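Local coordinates for insecticidal crystal protein Cry7Cal (Bacillus thuringiensis, PDB 5ZI1) that probably acts as a pore-forming insecticidal toxin that binds receptors in the insect gut, and is active against the locust Locusta migratoria manilensis, at residues S119-F124 / D173-E178. Numbering follows the deposited sequence.
Sequences STENLF and DLFYNE
Glu121 on helix 107-127 reaches across to Phe175 and Glu178 on helix 169-202, within the N-terminal alpha-helical bundle of this three-domain delta endotoxin, the domain generally assigned to pore formation in the family. Between 119-124 and 173-178 the nearest CA atoms, those of Glu121 and Phe175, are 9.7 Å apart, so only side-chain ends meet. The contact with the ring is slight and sets a carboxylate oxygen against an aromatic edge: Glu121 OE1 lies near the plane of the Phe175 ring, 4.0 Å from Phe175 CE1, the carboxylate and ring planes being 68° apart. Leu155 of helix 141-165 touches both side chains, and Phe117 meets the Phe175 ring edge-to-face. The polar part brings two like charges close together, with no hydrogen bond between the segments. His151 NE2 is hydrogen-bonded to Glu121 OE2, and Lys125 NZ makes a salt bridge to Glu121 OE1 and a long, weak ion pair with Glu178 OE2; together these probably offset the repulsion between the two acids. Glu121 leaves its helix with CG opposite the backbone N (chi1 -162°) and then bends at chi2, whereas Glu178 runs straight out beyond CG. Their carboxylate planes differ by 40°, and the two OE2 atoms of Glu121 and Glu178 stand 4.1 Å apart.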
ATOM      1  N   SER A 119      -6.393 -19.943  25.311  1.00 50.29           N
ATOM      2  CA  SER A 119      -6.825 -21.020  24.428  1.00 53.10           C
ATOM      3  C   SER A 119      -6.936 -20.544  22.986  1.00 48.53           C
ATOM      4  O   SER A 119      -6.621 -21.305  22.066  1.00 48.63           O
ATOM      5  CB  SER A 119      -8.145 -21.629  24.910  1.00 54.58           C
ATOM      6  OG  SER A 119      -9.195 -20.676  24.899  1.00 61.67           O
ATOM      7  N   THR A 120      -7.363 -19.291  22.756  1.00 50.39           N
ATOM      8  CA  THR A 120      -7.491 -18.829  21.368  1.00 51.02           C
ATOM      9  C   THR A 120      -6.121 -18.535  20.773  1.00 48.94           C
ATOM     10  O   THR A 120      -5.869 -18.825  19.599  1.00 49.20           O
ATOM     11  CB  THR A 120      -8.388 -17.586  21.270  1.00 48.45           C
ATOM     12  OG1 THR A 120      -9.718 -17.912  21.682  1.00 48.76           O
ATOM     13  CG2 THR A 120      -8.452 -17.082  19.841  1.00 46.15           C
ATOM     14  N   GLU A 121      -5.214 -17.985  21.584  1.00 49.59           N
ATOM     15  CA  GLU A 121      -3.879 -17.672  21.089  1.00 46.26           C
ATOM     16  C   GLU A 121      -3.095 -18.943  20.788  1.00 48.16           C
ATOM     17  O   GLU A 121      -2.299 -18.972  19.842  1.00 46.15           O
ATOM     18  CB  GLU A 121      -3.154 -16.781  22.107  1.00 44.46           C
ATOM     19  CG  GLU A 121      -1.941 -16.045  21.539  1.00 50.14           C
ATOM     20  CD  GLU A 121      -0.684 -16.921  21.466  1.00 53.17           C
ATOM     21  OE1 GLU A 121      -0.528 -17.803  22.346  1.00 50.28           O
ATOM     22  OE2 GLU A 121       0.138 -16.729  20.530  1.00 48.91           O
ATOM     23  N   ASN A 122      -3.322 -20.008  21.570  1.00 45.59           N
ATOM     24  CA  ASN A 122      -2.727 -21.294  21.247  1.00 43.10           C
ATOM     25  C   ASN A 122      -3.273 -21.847  19.934  1.00 48.00           C
ATOM     26  O   ASN A 122      -2.520 -22.460  19.170  1.00 46.24           O
ATOM     27  CB  ASN A 122      -2.944 -22.280  22.402  1.00 47.30           C
ATOM     28  CG  ASN A 122      -1.955 -22.057  23.581  1.00 48.82           C
ATOM     29  OD1 ASN A 122      -0.907 -21.425  23.430  1.00 46.36           O
ATOM     30  ND2 ASN A 122      -2.302 -22.584  24.746  1.00 46.02           N
ATOM     31  N   LEU A 123      -4.559 -21.617  19.625  1.00 49.16           N
ATOM     32  CA  LEU A 123      -5.073 -22.076  18.339  1.00 45.06           C
ATOM     33  C   LEU A 123      -4.295 -21.451  17.191  1.00 46.42           C
ATOM     34  O   LEU A 123      -3.955 -22.132  16.219  1.00 49.83           O
ATOM     35  CB  LEU A 123      -6.569 -21.779  18.193  1.00 53.08           C
ATOM     36  CG  LEU A 123      -7.230 -22.477  16.980  1.00 50.46           C
ATOM     37  CD1 LEU A 123      -6.839 -23.949  16.958  1.00 48.32           C
ATOM     38  CD2 LEU A 123      -8.746 -22.363  16.986  1.00 40.14           C
ATOM     39  N   PHE A 124      -3.980 -20.162  17.290  1.00 46.78           N
ATOM     40  CA  PHE A 124      -3.171 -19.545  16.245  1.00 47.10           C
ATOM     41  C   PHE A 124      -1.814 -20.236  16.128  1.00 44.79           C
ATOM     42  O   PHE A 124      -1.388 -20.600  15.028  1.00 45.92           O
ATOM     43  CB  PHE A 124      -3.018 -18.039  16.509  1.00 47.79           C
ATOM     44  CG  PHE A 124      -4.203 -17.206  16.035  1.00 47.11           C
ATOM     45  CD1 PHE A 124      -4.319 -16.825  14.709  1.00 44.72           C
ATOM     46  CD2 PHE A 124      -5.191 -16.813  16.923  1.00 46.89           C
ATOM     47  CE1 PHE A 124      -5.401 -16.059  14.273  1.00 47.36           C
ATOM     48  CE2 PHE A 124      -6.269 -16.045  16.508  1.00 47.62           C
ATOM     49  CZ  PHE A 124      -6.379 -15.670  15.179  1.00 47.20           C
ATOM     50  N   ASP A 173       4.794 -10.038  29.885  1.00 50.65           N
ATOM     51  CA  ASP A 173       6.066  -9.838  29.189  1.00 49.61           C
ATOM     52  C   ASP A 173       6.354 -10.960  28.204  1.00 50.05           C
ATOM     53  O   ASP A 173       7.002 -10.724  27.177  1.00 51.22           O
ATOM     54  CB  ASP A 173       7.221  -9.730  30.183  1.00 54.74           C
ATOM     55  CG  ASP A 173       7.240  -8.400  30.933  1.00 57.24           C
ATOM     56  OD1 ASP A 173       6.437  -7.493  30.617  1.00 55.65           O
ATOM     57  OD2 ASP A 173       8.097  -8.250  31.827  1.00 60.60           O
ATOM     58  N   LEU A 174       5.920 -12.183  28.510  1.00 50.09           N
ATOM     59  CA  LEU A 174       6.122 -13.285  27.575  1.00 48.85           C
ATOM     60  C   LEU A 174       5.336 -13.049  26.291  1.00 47.05           C
ATOM     61  O   LEU A 174       5.878 -13.159  25.183  1.00 45.35           O
ATOM     62  CB  LEU A 174       5.704 -14.599  28.223  1.00 51.26           C
ATOM     63  CG  LEU A 174       5.928 -15.856  27.369  1.00 55.29           C
ATOM     64  CD1 LEU A 174       7.417 -16.183  27.248  1.00 50.95           C
ATOM     65  CD2 LEU A 174       5.156 -17.040  27.947  1.00 55.20           C
ATOM     66  N   PHE A 175       4.055 -12.697  26.427  1.00 47.43           N
ATOM     67  CA  PHE A 175       3.208 -12.449  25.258  1.00 49.17           C
ATOM     68  C   PHE A 175       3.745 -11.301  24.412  1.00 46.08           C
ATOM     69  O   PHE A 175       3.787 -11.397  23.178  1.00 44.65           O
ATOM     70  CB  PHE A 175       1.782 -12.176  25.718  1.00 45.67           C
ATOM     71  CG  PHE A 175       1.044 -13.418  26.133  1.00 47.88           C
ATOM     72  CD1 PHE A 175       0.947 -14.501  25.275  1.00 49.74           C
ATOM     73  CD2 PHE A 175       0.462 -13.507  27.377  1.00 46.76           C
ATOM     74  CE1 PHE A 175       0.267 -15.640  25.649  1.00 51.90           C
ATOM     75  CE2 PHE A 175      -0.218 -14.650  27.766  1.00 45.94           C
ATOM     76  CZ  PHE A 175      -0.314 -15.719  26.901  1.00 46.96           C
ATOM     77  N   TYR A 176       4.196 -10.226  25.063  1.00 46.52           N
ATOM     78  CA  TYR A 176       4.869  -9.140  24.362  1.00 44.00           C
ATOM     79  C   TYR A 176       6.027  -9.658  23.521  1.00 45.01           C
ATOM     80  O   TYR A 176       6.108  -9.375  22.319  1.00 49.03           O
ATOM     81  CB  TYR A 176       5.363  -8.084  25.364  1.00 49.24           C
ATOM     82  CG  TYR A 176       5.997  -6.896  24.683  1.00 51.85           C
ATOM     83  CD1 TYR A 176       5.205  -5.940  24.047  1.00 54.83           C
ATOM     84  CD2 TYR A 176       7.381  -6.743  24.633  1.00 49.97           C
ATOM     85  CE1 TYR A 176       5.768  -4.853  23.392  1.00 53.49           C
ATOM     86  CE2 TYR A 176       7.964  -5.655  23.987  1.00 52.84           C
ATOM     87  CZ  TYR A 176       7.145  -4.704  23.367  1.00 61.14           C
ATOM     88  OH  TYR A 176       7.687  -3.606  22.717  1.00 56.09           O
ATOM     89  N   ASN A 177       6.921 -10.446  24.129  1.00 44.20           N
ATOM     90  CA  ASN A 177       8.092 -10.921  23.394  1.00 43.65           C
ATOM     91  C   ASN A 177       7.709 -11.917  22.312  1.00 40.85           C
ATOM     92  O   ASN A 177       8.324 -11.938  21.244  1.00 40.38           O
ATOM     93  CB  ASN A 177       9.111 -11.548  24.346  1.00 48.72           C
ATOM     94  CG  ASN A 177       9.697 -10.535  25.310  1.00 53.65           C
ATOM     95  OD1 ASN A 177       9.866  -9.362  24.975  1.00 55.95           O
ATOM     96  ND2 ASN A 177      10.024 -10.989  26.509  1.00 56.30           N
ATOM     97  N   GLU A 178       6.735 -12.783  22.580  1.00 39.38           N
ATOM     98  CA  GLU A 178       6.229 -13.639  21.518  1.00 45.83           C
ATOM     99  C   GLU A 178       5.714 -12.801  20.350  1.00 46.59           C
ATOM    100  O   GLU A 178       6.035 -13.080  19.190  1.00 46.57           O
ATOM    101  CB  GLU A 178       5.131 -14.548  22.054  1.00 46.80           C
ATOM    102  CG  GLU A 178       5.638 -15.623  22.978  1.00 55.83           C
ATOM    103  CD  GLU A 178       4.509 -16.486  23.487  1.00 64.96           C
ATOM    104  OE1 GLU A 178       4.780 -17.378  24.334  1.00 61.35           O
ATOM    105  OE2 GLU A 178       3.355 -16.261  23.024  1.00 64.72           O
TER